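Side-chain contacts in peroxiredoxin (Akkermansia muciniphila, PDB 6KHX), which probably reduces hydrogen peroxide and organic hydroperoxides by cysteine-based peroxidase chemistry, as a typical 2-Cys peroxiredoxin: residues 11-16 / 107-112; 25-30 / 36-41; 58-63 / 68-73; 64-69 / 165-170; 153-156 / 160-163. One frame throughout, in Å; residues are numbered along the deposited sequence.

Interaction 1. Residues 11-16 / 107-112; sequences FSANAV and KTISAD
Phe11, in the loop that runs into strand 13-17 of the central sheet of this thioredoxin-fold protein, and Ala13 within that strand receive Ile109 from the first turn of the short helix 108-112. The contact is a compact example of how one branched aliphatic side chain can fasten a helix to an aromatic ring. Ile109 CD1 sits over a face of the Phe11 ring, 4.0 Å from its centroid and 30° off the ring normal, a CH-pi arrangement. A second branch is used as well: Ile109 CG2 meets Phe11 CD2 at 3.6 Å, while Ile109 CG1 lies against Phe11 CB; the two side chains cross at about a right angle. Phe11 takes the crowded position for its CG, between backbone N and carbonyl carbon (chi1 60°), which places the ring beside Ile109; with chi2 near 82° its face meets CD1. Ala13 adds a lighter touch, its CB 4.3 Å from Ile109 CD1. Val102 of the adjoining strand 101-103 packs against all three residues, and Asp104 accepts a hydrogen bond from the backbone N of Ile109. Replacing Phe11 by an alanine would probably take from Ile109 CD1 the ring face it rests on, and from CG2 its neighbour CD2, and open a gap between helix and strand. No hydrogen bond joins the two segments, so cohesion here rests on buried hydrocarbon and ring surface.

Interaction 2. Residues 25-30 / 36-41; sequences FSLDQF and VILFFY
The ring of Phe30 has the CG methylene of Gln29 over the centre of one face, 3.6 Å above the plane, and Leu27 CD2 at its edge, in plane. Val36, near the start of strand 35-40, reaches the same ring obliquely: its CG2 comes to 3.6 Å from Phe30 CD2 and also rests near Phe30 CB, the two side chains crossing at about a right angle. Both methyls of the valine are employed. With CG1 anti to the backbone N (chi1 -178°), Val36 sends CG2 to the phenylalanine and CG1 to Leu27, where CD1 is 4.0 Å away. Leu27 CD1 extends the apolar patch to Leu38, two residues further along the strand, lying 4.3 Å from Leu38 CD2. A glycine in place of Val36 would probably leave a gap beside Phe30 CD2 and Leu27 CD1, which would lose their shared partner. The amide of Gln29 is tied down too, since its NE2 donates to Ser26 O at 2.9 Å, nearly in the plane of the amide, which probably helps to keep CG over the ring. Beyond the two segments, Ala69 packs on Phe30 and Ile143 on both Leu27 and Val36. Ser26 OG accepts from Asp28 N at 3.2 Å, an ST turn leading into the 3-10 segment 28-30, in the loop that packs on the start of strand 35-40 of the thioredoxin-fold sheet.

Interaction 3. Residues 58-63 / 68-73; sequences EALGEF and VAVVGC
Phe63, near the C-terminal end of the short helix 60-65, lays its ring against Val70 and Val68 of the strand that follows. The two valines share a conformation: in each, CG1 is anti to the backbone N (chi1 174°) and CG2 is anti to the carbonyl carbon, beside the backbone N, yet the phenylalanine meets a different branch on each. From Val70 it is CG2 that comes over the ring face, 4.0 Å from the centroid and 29° off the normal, a CH-pi contact in which the side chains cross at about a right angle. From Val68 it is CG1, which approaches Phe63 CD1 obliquely at 3.8 Å. Phe63 directs CG away from its own carbonyl carbon (chi1 -68°), bringing the ring between helix and strand. Leu60, one turn earlier, leaves its backbone at an angle to the strand, but CG anti to N carries the CD1 methyl to Val70 CG2 at 4.0 Å, so that this one valine methyl touches both helix residues. The backbones are joined as well: Val68 N donates to Phe63 O at 3.0 Å. Ile167 of helix 163-179 packs on Phe63 as well. Helix 60-65 belongs to the connection between the neighbouring parallel strands 35-40 and 68-74, a beta-alpha-beta crossover. One backbone bond spans the two segments at the helix end, while buried apolar contacts hold the helix against the sheet.

Interaction 4. Residues 64-69 / 165-170; sequences DKRDVA and EAIRVV
Arg66 stretches over helix 163-179 and contacts both Ile167 and Val170 with different parts of one side chain. Its guanidinium lies flat above the isoleucine: Ile167 CG2 is 3.5 Å from the plane, over its centre, and 3.6 Å from CZ, with the two side chains crossing at about a right angle. Nearer the backbone, Arg66 CD passes 3.9 Å from Val170 CG1. The chain bends at chi3 (-102°), turning the charged end back over Ile167 once the methylenes have passed Val170. Its nitrogens are engaged by carboxylates beyond the two segments, NH2 with Glu62 and NH1 with Asp171, both salt bridges; these probably fix the rotation of the flat group and keep its face to the methyl. Arg66 stands where helix 60-65 ends in a Schellman motif, with Asp67, of positive phi, at the C-prime position and Asp67 N bonded to Asp64 O at 3.1 Å. That reversal leads the chain on into strand 68-74. Val170 also serves this strand: its CG1, anti to the backbone N (chi1 167°), meets Val68 CG2 tip to tip at 3.7 Å. On the same helix, Arg168 grips Glu165 side-on, NE to OE1 and NH2 to the syn lone pair of OE2 at 3.3 Å, and Arg168 NH2 also donates to Gly160 O of a neighbouring subunit.

Interaction 5. Residues 153-156 / 160-163; sequences LIND and GRSI
Leu153, on strand 149-155, the edge strand of the sheet within this chain, touches Arg161 in the loop that follows. The strand pairs antiparallel with a strand of a neighbouring subunit and so carries the sheet across the interface, as in the dimers of typical 2-Cys peroxiredoxins. With CG anti to the backbone N (chi1 165°), the leucine brings CD2 to 3.8 Å from Arg161 CG and 3.9 Å from Arg161 CD, against these two methylenes, the two side chains meeting at a slant. Asn155, two residues on, comes up to the same CG: its ND2 is 3.8 Å from Arg161 CG, and the amide and guanidinium planes stand 42° apart. Asn155 ND2 also lies 3.7 Å from Gly160 O, not a hydrogen bond. That amide is held from two directions, because ND2 donates to Leu159 O while OD1 bonds to His151 of the neighbouring subunit. Asp156 then turns its carboxylate to a salt bridge with Arg150 of that subunit. The charged end of Arg161 leads away from strand 149-155, bent at chi3 (-76°), with NE in a salt bridge with Glu52 of helix 48-58. Arg161 NH1 meanwhile donates to the backbone O of Phe40.

Overall arrangement
From the N terminus, interaction 1 opens a long loop, from 11-16 to helix 108-112, and within it lie interaction 2, a short return into strand 35-40, and interaction 3, a tight helix-to-strand turn. These two follow in series and meet through neighbouring strands 35-40 and 68-74. Interaction 4 begins at the helix end between the segments of interaction 3, shares Val68 and Ala69 with it, and closes at helix 163-179, so it crosses interaction 1. Interaction 5 falls wholly within the span of interaction 4, joining strand 149-155 to the loop before that helix. All five reach one sheet; interactions 4 and 5 touch one neighbouring subunit and interaction 1 another.

Interaction 1. Residues 11-16 / 107-112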
# COMPACT_ATOMS: atom_id res chain seq x y z
N PHE B 11 -15.79 25.62 -17.75
CA PHE B 11 -14.54 26.36 -17.73
C PHE B 11 -14.86 27.83 -17.52
O PHE B 11 -16.01 28.25 -17.57
CB PHE B 11 -13.71 26.13 -19.01
CG PHE B 11 -14.40 26.55 -20.29
CD1 PHE B 11 -14.39 27.89 -20.69
CD2 PHE B 11 -14.98 25.62 -21.12
CE1 PHE B 11 -15.00 28.28 -21.87
CE2 PHE B 11 -15.59 26.00 -22.31
CZ PHE B 11 -15.60 27.33 -22.68
N SER B 12 -13.81 28.60 -17.27
CA SER B 12 -13.94 30.04 -17.09
C SER B 12 -12.58 30.63 -17.41
O SER B 12 -11.61 30.39 -16.67
CB SER B 12 -14.40 30.40 -15.68
OG SER B 12 -14.46 31.80 -15.49
N ALA B 13 -12.48 31.33 -18.53
CA ALA B 13 -11.18 31.76 -19.03
C ALA B 13 -11.32 33.14 -19.66
O ALA B 13 -12.42 33.66 -19.86
CB ALA B 13 -10.61 30.76 -20.04
N ASN B 14 -10.17 33.74 -19.94
CA ASN B 14 -10.14 34.95 -20.73
C ASN B 14 -10.55 34.63 -22.16
O ASN B 14 -10.28 33.54 -22.68
CB ASN B 14 -8.74 35.56 -20.72
CG ASN B 14 -8.31 35.96 -19.33
OD1 ASN B 14 -9.10 36.44 -18.53
ND2 ASN B 14 -7.04 35.72 -19.02
N ALA B 15 -11.20 35.59 -22.81
CA ALA B 15 -11.62 35.40 -24.19
C ALA B 15 -11.57 36.74 -24.91
O ALA B 15 -11.43 37.80 -24.29
CB ALA B 15 -13.03 34.80 -24.28
N VAL B 16 -11.64 36.68 -26.23
CA VAL B 16 -11.86 37.85 -27.07
C VAL B 16 -13.28 37.77 -27.59
O VAL B 16 -13.62 36.84 -28.34
CB VAL B 16 -10.84 37.95 -28.21
CG1 VAL B 16 -10.88 39.33 -28.83
CG2 VAL B 16 -9.45 37.74 -27.65
N LYS B 107 -4.38 24.96 -20.85
CA LYS B 107 -4.63 23.70 -21.56
C LYS B 107 -5.61 22.79 -20.82
O LYS B 107 -5.77 21.63 -21.21
CB LYS B 107 -3.34 22.93 -21.84
CG LYS B 107 -2.26 23.79 -22.46
CD LYS B 107 -1.06 22.97 -22.86
CE LYS B 107 0.08 23.86 -23.29
NZ LYS B 107 -0.20 24.54 -24.58
N THR B 108 -6.26 23.28 -19.76
CA THR B 108 -7.18 22.42 -19.02
C THR B 108 -8.49 22.19 -19.78
O THR B 108 -9.09 21.12 -19.66
CB THR B 108 -7.47 23.02 -17.63
OG1 THR B 108 -7.98 24.35 -17.77
CG2 THR B 108 -6.21 23.07 -16.78
N ILE B 109 -8.95 23.17 -20.56
CA ILE B 109 -10.18 22.98 -21.33
C ILE B 109 -9.97 21.92 -22.40
O ILE B 109 -10.78 21.00 -22.57
CB ILE B 109 -10.65 24.31 -21.95
CG1 ILE B 109 -10.73 25.40 -20.89
CG2 ILE B 109 -12.00 24.14 -22.60
CD1 ILE B 109 -11.03 26.77 -21.47
N SER B 110 -8.87 22.05 -23.15
CA SER B 110 -8.56 21.07 -24.19
C SER B 110 -8.40 19.68 -23.59
O SER B 110 -8.80 18.69 -24.20
CB SER B 110 -7.30 21.50 -24.94
OG SER B 110 -7.43 22.81 -25.46
N ALA B 111 -7.80 19.60 -22.39
CA ALA B 111 -7.69 18.32 -21.71
C ALA B 111 -9.06 17.77 -21.34
O ALA B 111 -9.36 16.60 -21.59
CB ALA B 111 -6.81 18.46 -20.47
N ASP B 112 -9.91 18.62 -20.75
CA ASP B 112 -11.23 18.17 -20.30
C ASP B 112 -12.10 17.72 -21.46
O ASP B 112 -12.92 16.81 -21.30
CB ASP B 112 -11.91 19.29 -19.52
CG ASP B 112 -11.29 19.51 -18.15
OD1 ASP B 112 -10.45 18.67 -17.76
OD2 ASP B 112 -11.62 20.52 -17.49

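Interaction 2. Residues 25-30 / 36-41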
# COMPACT_ATOMS: atom_id res chain seq x y z
N PHE B 25 -14.97 34.21 -19.10
CA PHE B 25 -15.89 33.68 -20.10
C PHE B 25 -16.17 32.22 -19.82
O PHE B 25 -15.24 31.43 -19.60
CB PHE B 25 -15.34 33.84 -21.52
CG PHE B 25 -16.30 33.37 -22.58
CD1 PHE B 25 -17.25 34.24 -23.10
CD2 PHE B 25 -16.28 32.06 -23.03
CE1 PHE B 25 -18.16 33.81 -24.06
CE2 PHE B 25 -17.19 31.62 -23.99
CZ PHE B 25 -18.13 32.50 -24.50
N SER B 26 -17.44 31.85 -19.82
CA SER B 26 -17.86 30.49 -19.53
C SER B 26 -19.09 30.18 -20.36
O SER B 26 -19.84 31.08 -20.75
CB SER B 26 -18.16 30.30 -18.04
OG SER B 26 -18.70 29.02 -17.77
N LEU B 27 -19.33 28.89 -20.59
CA LEU B 27 -20.55 28.51 -21.30
C LEU B 27 -21.76 28.46 -20.38
O LEU B 27 -22.86 28.17 -20.86
CB LEU B 27 -20.35 27.15 -21.99
CG LEU B 27 -19.21 27.07 -23.01
CD1 LEU B 27 -19.23 25.75 -23.76
CD2 LEU B 27 -19.26 28.25 -23.98
N ASP B 28 -21.59 28.76 -19.09
CA ASP B 28 -22.72 28.85 -18.17
C ASP B 28 -23.78 29.81 -18.69
O ASP B 28 -24.98 29.54 -18.60
CB ASP B 28 -22.24 29.29 -16.79
CG ASP B 28 -21.53 28.18 -16.03
OD1 ASP B 28 -21.56 27.02 -16.50
OD2 ASP B 28 -20.92 28.48 -14.98
N GLN B 29 -23.34 30.95 -19.25
CA GLN B 29 -24.25 31.99 -19.70
C GLN B 29 -25.27 31.46 -20.71
O GLN B 29 -26.36 32.03 -20.83
CB GLN B 29 -23.46 33.14 -20.32
CG GLN B 29 -22.60 32.72 -21.49
CD GLN B 29 -21.72 33.83 -21.98
OE1 GLN B 29 -22.20 34.84 -22.51
NE2 GLN B 29 -20.41 33.68 -21.78
N PHE B 30 -24.94 30.40 -21.44
CA PHE B 30 -25.83 29.90 -22.47
C PHE B 30 -26.80 28.84 -21.97
O PHE B 30 -27.77 28.53 -22.67
CB PHE B 30 -25.03 29.32 -23.65
CG PHE B 30 -24.03 30.28 -24.22
CD1 PHE B 30 -24.45 31.45 -24.82
CD2 PHE B 30 -22.67 30.00 -24.15
CE1 PHE B 30 -23.52 32.35 -25.34
CE2 PHE B 30 -21.75 30.89 -24.67
CZ PHE B 30 -22.17 32.07 -25.26
N VAL B 36 -24.68 25.57 -28.11
CA VAL B 36 -23.31 26.02 -28.30
C VAL B 36 -22.63 25.11 -29.31
O VAL B 36 -22.69 23.88 -29.18
CB VAL B 36 -22.51 26.06 -26.99
CG1 VAL B 36 -21.10 26.58 -27.25
CG2 VAL B 36 -23.21 26.92 -25.95
N ILE B 37 -22.01 25.71 -30.31
CA ILE B 37 -21.03 25.01 -31.15
C ILE B 37 -19.66 25.48 -30.67
O ILE B 37 -19.29 26.64 -30.85
CB ILE B 37 -21.24 25.30 -32.64
CG1 ILE B 37 -22.46 24.55 -33.16
CG2 ILE B 37 -20.02 24.90 -33.45
CD1 ILE B 37 -22.22 23.08 -33.36
N LEU B 38 -18.93 24.57 -30.02
CA LEU B 38 -17.62 24.87 -29.45
C LEU B 38 -16.56 24.18 -30.30
O LEU B 38 -16.60 22.95 -30.45
CB LEU B 38 -17.54 24.41 -28.00
CG LEU B 38 -16.19 24.49 -27.29
CD1 LEU B 38 -15.80 25.95 -27.07
CD2 LEU B 38 -16.19 23.73 -25.96
N PHE B 39 -15.63 24.94 -30.88
CA PHE B 39 -14.61 24.33 -31.71
C PHE B 39 -13.21 24.78 -31.29
O PHE B 39 -12.97 25.96 -31.01
CB PHE B 39 -14.85 24.59 -33.22
CG PHE B 39 -14.58 26.00 -33.66
CD1 PHE B 39 -15.52 26.99 -33.50
CD2 PHE B 39 -13.38 26.31 -34.29
CE1 PHE B 39 -15.27 28.29 -33.92
CE2 PHE B 39 -13.12 27.60 -34.72
CZ PHE B 39 -14.06 28.59 -34.53
N PHE B 40 -12.30 23.81 -31.24
CA PHE B 40 -10.89 23.99 -30.91
C PHE B 40 -10.06 23.90 -32.18
O PHE B 40 -10.30 23.04 -33.04
CB PHE B 40 -10.41 22.90 -29.94
CG PHE B 40 -11.18 22.84 -28.64
CD1 PHE B 40 -12.42 22.23 -28.57
CD2 PHE B 40 -10.64 23.38 -27.48
CE1 PHE B 40 -13.12 22.17 -27.38
CE2 PHE B 40 -11.33 23.32 -26.28
CZ PHE B 40 -12.57 22.71 -26.23
N TYR B 41 -9.04 24.76 -32.26
CA TYR B 41 -8.01 24.78 -33.29
C TYR B 41 -6.65 24.89 -32.62
O TYR B 41 -6.55 25.37 -31.49
CB TYR B 41 -8.22 25.96 -34.26
CG TYR B 41 -8.11 27.32 -33.63
CD1 TYR B 41 -9.19 27.88 -32.96
CD2 TYR B 41 -6.92 28.04 -33.69
CE1 TYR B 41 -9.10 29.13 -32.37
CE2 TYR B 41 -6.82 29.29 -33.12
CZ TYR B 41 -7.91 29.83 -32.46
OH TYR B 41 -7.80 31.08 -31.87

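Interaction 3. Residues 58-63 / 68-73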
# COMPACT_ATOMS: atom_id res chain seq x y z
N GLU B 58 -18.54 34.18 -41.19
CA GLU B 58 -19.41 34.44 -42.33
C GLU B 58 -20.77 33.78 -42.17
O GLU B 58 -21.78 34.31 -42.65
CB GLU B 58 -18.76 33.95 -43.64
CG GLU B 58 -17.31 34.38 -43.90
CD GLU B 58 -17.15 35.85 -44.23
OE1 GLU B 58 -18.05 36.66 -43.93
OE2 GLU B 58 -16.09 36.21 -44.81
N ALA B 59 -20.81 32.63 -41.51
CA ALA B 59 -22.04 31.89 -41.28
C ALA B 59 -22.69 32.22 -39.95
O ALA B 59 -23.60 31.51 -39.51
CB ALA B 59 -21.77 30.38 -41.37
N LEU B 60 -22.25 33.29 -39.28
CA LEU B 60 -22.73 33.56 -37.93
C LEU B 60 -24.24 33.77 -37.92
O LEU B 60 -24.91 33.39 -36.95
CB LEU B 60 -22.02 34.78 -37.35
CG LEU B 60 -22.13 34.94 -35.83
CD1 LEU B 60 -21.75 33.64 -35.13
CD2 LEU B 60 -21.27 36.09 -35.34
N GLY B 61 -24.80 34.36 -38.98
CA GLY B 61 -26.24 34.57 -39.02
C GLY B 61 -27.01 33.27 -39.04
O GLY B 61 -28.07 33.15 -38.41
N GLU B 62 -26.49 32.27 -39.76
CA GLU B 62 -27.16 30.97 -39.81
C GLU B 62 -27.24 30.32 -38.43
O GLU B 62 -28.23 29.64 -38.11
CB GLU B 62 -26.42 30.04 -40.78
CG GLU B 62 -26.48 30.50 -42.22
CD GLU B 62 -27.90 30.59 -42.75
OE1 GLU B 62 -28.66 29.60 -42.61
OE2 GLU B 62 -28.26 31.67 -43.28
N PHE B 63 -26.22 30.53 -37.59
CA PHE B 63 -26.28 29.99 -36.23
C PHE B 63 -27.14 30.85 -35.32
O PHE B 63 -27.86 30.32 -34.47
CB PHE B 63 -24.87 29.83 -35.67
CG PHE B 63 -24.06 28.77 -36.36
CD1 PHE B 63 -24.28 27.43 -36.07
CD2 PHE B 63 -23.10 29.10 -37.29
CE1 PHE B 63 -23.54 26.44 -36.71
CE2 PHE B 63 -22.36 28.12 -37.93
CZ PHE B 63 -22.58 26.78 -37.63
N VAL B 68 -27.92 29.33 -31.65
CA VAL B 68 -26.65 28.65 -31.44
C VAL B 68 -25.59 29.72 -31.27
O VAL B 68 -25.46 30.60 -32.13
CB VAL B 68 -26.30 27.70 -32.59
CG1 VAL B 68 -24.91 27.12 -32.38
CG2 VAL B 68 -27.33 26.59 -32.70
N ALA B 69 -24.88 29.67 -30.16
CA ALA B 69 -23.72 30.51 -29.94
C ALA B 69 -22.49 29.78 -30.48
O ALA B 69 -22.30 28.59 -30.18
CB ALA B 69 -23.55 30.82 -28.46
N VAL B 70 -21.69 30.47 -31.27
CA VAL B 70 -20.46 29.91 -31.82
C VAL B 70 -19.30 30.38 -30.95
O VAL B 70 -19.14 31.58 -30.72
CB VAL B 70 -20.27 30.32 -33.29
CG1 VAL B 70 -18.92 29.84 -33.80
CG2 VAL B 70 -21.39 29.78 -34.13
N VAL B 71 -18.50 29.43 -30.47
CA VAL B 71 -17.37 29.72 -29.59
C VAL B 71 -16.16 28.96 -30.10
O VAL B 71 -16.22 27.73 -30.26
CB VAL B 71 -17.65 29.35 -28.12
CG1 VAL B 71 -16.47 29.71 -27.24
CG2 VAL B 71 -18.92 30.01 -27.61
N GLY B 72 -15.07 29.68 -30.38
CA GLY B 72 -13.81 29.07 -30.72
C GLY B 72 -12.85 29.06 -29.53
O GLY B 72 -12.99 29.84 -28.59
N CYS B 73 -11.86 28.18 -29.60
CA CYS B 73 -10.92 28.03 -28.50
C CYS B 73 -9.61 27.44 -29.00
O CYS B 73 -9.61 26.49 -29.79
CB CYS B 73 -11.51 27.13 -27.41
SG CYS B 73 -10.40 26.87 -26.01

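Interaction 4. Residues 64-69 / 165-170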
# COMPACT_ATOMS: atom_id res chain seq x y z
N ASP B 64 -27.10 32.18 -35.50
CA ASP B 64 -27.97 33.06 -34.72
C ASP B 64 -29.44 32.70 -34.93
O ASP B 64 -30.22 32.66 -33.97
CB ASP B 64 -27.73 34.53 -35.08
CG ASP B 64 -26.36 35.02 -34.63
OD1 ASP B 64 -25.82 34.48 -33.64
OD2 ASP B 64 -25.82 35.95 -35.27
N LYS B 65 -29.84 32.44 -36.19
CA LYS B 65 -31.23 32.08 -36.44
C LYS B 65 -31.63 30.81 -35.70
O LYS B 65 -32.80 30.63 -35.37
CB LYS B 65 -31.47 31.88 -37.94
CG LYS B 65 -31.22 33.11 -38.80
CD LYS B 65 -31.68 32.89 -40.24
CE LYS B 65 -31.17 31.58 -40.81
NZ LYS B 65 -31.58 31.44 -42.23
N ARG B 66 -30.67 29.93 -35.41
CA ARG B 66 -30.95 28.67 -34.74
C ARG B 66 -30.64 28.69 -33.25
O ARG B 66 -30.57 27.63 -32.62
CB ARG B 66 -30.19 27.54 -35.42
CG ARG B 66 -30.88 27.01 -36.67
CD ARG B 66 -29.92 26.22 -37.52
NE ARG B 66 -29.47 27.01 -38.65
CZ ARG B 66 -29.75 26.74 -39.92
NH1 ARG B 66 -30.47 25.66 -40.22
NH2 ARG B 66 -29.30 27.53 -40.88
N ASP B 67 -30.45 29.88 -32.66
CA ASP B 67 -30.20 30.01 -31.22
C ASP B 67 -28.94 29.25 -30.81
O ASP B 67 -28.90 28.60 -29.76
CB ASP B 67 -31.40 29.56 -30.39
CG ASP B 67 -32.30 30.72 -30.01
OD1 ASP B 67 -32.03 31.85 -30.46
OD2 ASP B 67 -33.27 30.49 -29.25
N VAL B 68 -27.92 29.33 -31.65
CA VAL B 68 -26.65 28.65 -31.44
C VAL B 68 -25.59 29.72 -31.27
O VAL B 68 -25.46 30.60 -32.13
CB VAL B 68 -26.30 27.70 -32.59
CG1 VAL B 68 -24.91 27.12 -32.38
CG2 VAL B 68 -27.33 26.59 -32.70
N ALA B 69 -24.88 29.67 -30.16
CA ALA B 69 -23.72 30.51 -29.94
C ALA B 69 -22.49 29.78 -30.48
O ALA B 69 -22.30 28.59 -30.18
CB ALA B 69 -23.55 30.82 -28.46
N GLU B 165 -21.90 20.56 -42.22
CA GLU B 165 -22.16 19.43 -41.33
C GLU B 165 -22.54 19.90 -39.93
O GLU B 165 -23.41 19.30 -39.28
CB GLU B 165 -20.94 18.51 -41.28
CG GLU B 165 -21.12 17.23 -40.44
CD GLU B 165 -22.28 16.35 -40.90
OE1 GLU B 165 -22.63 16.36 -42.10
OE2 GLU B 165 -22.84 15.62 -40.05
N ALA B 166 -21.92 20.98 -39.45
CA ALA B 166 -22.29 21.52 -38.14
C ALA B 166 -23.74 21.99 -38.14
O ALA B 166 -24.52 21.65 -37.24
CB ALA B 166 -21.34 22.65 -37.76
N ILE B 167 -24.12 22.76 -39.16
CA ILE B 167 -25.50 23.23 -39.26
C ILE B 167 -26.46 22.06 -39.41
O ILE B 167 -27.56 22.06 -38.85
CB ILE B 167 -25.63 24.26 -40.40
CG1 ILE B 167 -24.98 25.57 -39.96
CG2 ILE B 167 -27.09 24.48 -40.79
CD1 ILE B 167 -24.87 26.60 -41.04
N ARG B 168 -26.07 21.03 -40.18
CA ARG B 168 -26.95 19.88 -40.37
C ARG B 168 -27.20 19.16 -39.05
O ARG B 168 -28.33 18.77 -38.75
CB ARG B 168 -26.35 18.92 -41.39
CG ARG B 168 -27.30 17.84 -41.85
CD ARG B 168 -26.59 16.74 -42.61
NE ARG B 168 -25.86 15.84 -41.72
CZ ARG B 168 -26.40 14.77 -41.13
NH1 ARG B 168 -27.67 14.47 -41.34
NH2 ARG B 168 -25.66 14.00 -40.33
N VAL B 169 -26.14 18.98 -38.26
CA VAL B 169 -26.30 18.32 -36.97
C VAL B 169 -27.14 19.18 -36.02
O VAL B 169 -27.96 18.66 -35.25
CB VAL B 169 -24.92 17.98 -36.37
CG1 VAL B 169 -25.08 17.33 -35.02
CG2 VAL B 169 -24.16 17.05 -37.29
N VAL B 170 -26.96 20.50 -36.08
CA VAL B 170 -27.81 21.39 -35.28
C VAL B 170 -29.28 21.20 -35.65
O VAL B 170 -30.15 21.06 -34.78
CB VAL B 170 -27.38 22.85 -35.45
CG1 VAL B 170 -28.45 23.78 -34.89
CG2 VAL B 170 -26.05 23.10 -34.76

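Interaction 5. Residues 153-156 / 160-163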
# COMPACT_ATOMS: atom_id res chain seq x y z
N LEU B 153 -16.75 15.80 -32.86
CA LEU B 153 -15.99 15.52 -34.07
C LEU B 153 -14.58 16.05 -33.86
O LEU B 153 -14.40 17.17 -33.38
CB LEU B 153 -16.66 16.21 -35.27
CG LEU B 153 -15.99 16.43 -36.63
CD1 LEU B 153 -17.08 16.62 -37.67
CD2 LEU B 153 -15.06 17.63 -36.64
N ILE B 154 -13.58 15.25 -34.24
CA ILE B 154 -12.19 15.66 -34.15
C ILE B 154 -11.48 15.33 -35.45
O ILE B 154 -11.54 14.18 -35.92
CB ILE B 154 -11.45 15.00 -32.97
CG1 ILE B 154 -12.25 15.10 -31.68
CG2 ILE B 154 -10.07 15.63 -32.80
CD1 ILE B 154 -11.61 14.39 -30.53
N ASN B 155 -10.80 16.32 -36.02
CA ASN B 155 -10.03 16.15 -37.24
C ASN B 155 -8.54 16.33 -36.96
O ASN B 155 -8.15 17.12 -36.09
CB ASN B 155 -10.47 17.14 -38.33
CG ASN B 155 -11.73 16.71 -39.03
OD1 ASN B 155 -12.34 15.69 -38.68
ND2 ASN B 155 -12.14 17.48 -40.03
N ASP B 156 -7.73 15.60 -37.71
CA ASP B 156 -6.29 15.83 -37.71
C ASP B 156 -5.99 17.25 -38.19
O ASP B 156 -6.80 17.91 -38.84
CB ASP B 156 -5.59 14.80 -38.59
CG ASP B 156 -4.10 14.75 -38.35
OD1 ASP B 156 -3.61 15.51 -37.50
OD2 ASP B 156 -3.43 13.92 -39.01
N GLY B 160 -9.44 20.67 -42.53
CA GLY B 160 -10.41 21.65 -42.08
C GLY B 160 -11.81 21.08 -41.99
O GLY B 160 -12.16 20.10 -42.66
N ARG B 161 -12.62 21.70 -41.15
CA ARG B 161 -13.95 21.18 -40.88
C ARG B 161 -14.94 21.76 -41.88
O ARG B 161 -14.57 22.46 -42.82
CB ARG B 161 -14.33 21.47 -39.43
CG ARG B 161 -13.59 20.58 -38.44
CD ARG B 161 -13.55 21.17 -37.05
NE ARG B 161 -12.56 22.24 -36.97
CZ ARG B 161 -12.14 22.77 -35.83
NH1 ARG B 161 -12.61 22.31 -34.67
NH2 ARG B 161 -11.23 23.74 -35.84
N SER B 162 -16.23 21.46 -41.68
CA SER B 162 -17.28 21.84 -42.61
C SER B 162 -18.41 22.49 -41.84
O SER B 162 -18.99 21.86 -40.94
CB SER B 162 -17.79 20.62 -43.38
OG SER B 162 -19.13 20.79 -43.79
N ILE B 163 -18.75 23.73 -42.20
CA ILE B 163 -19.87 24.41 -41.57
C ILE B 163 -21.19 23.73 -41.90
O ILE B 163 -22.10 23.69 -41.07
CB ILE B 163 -19.87 25.89 -41.99
CG1 ILE B 163 -18.64 26.58 -41.41
CG2 ILE B 163 -21.19 26.58 -41.64
CD1 ILE B 163 -18.81 28.07 -41.23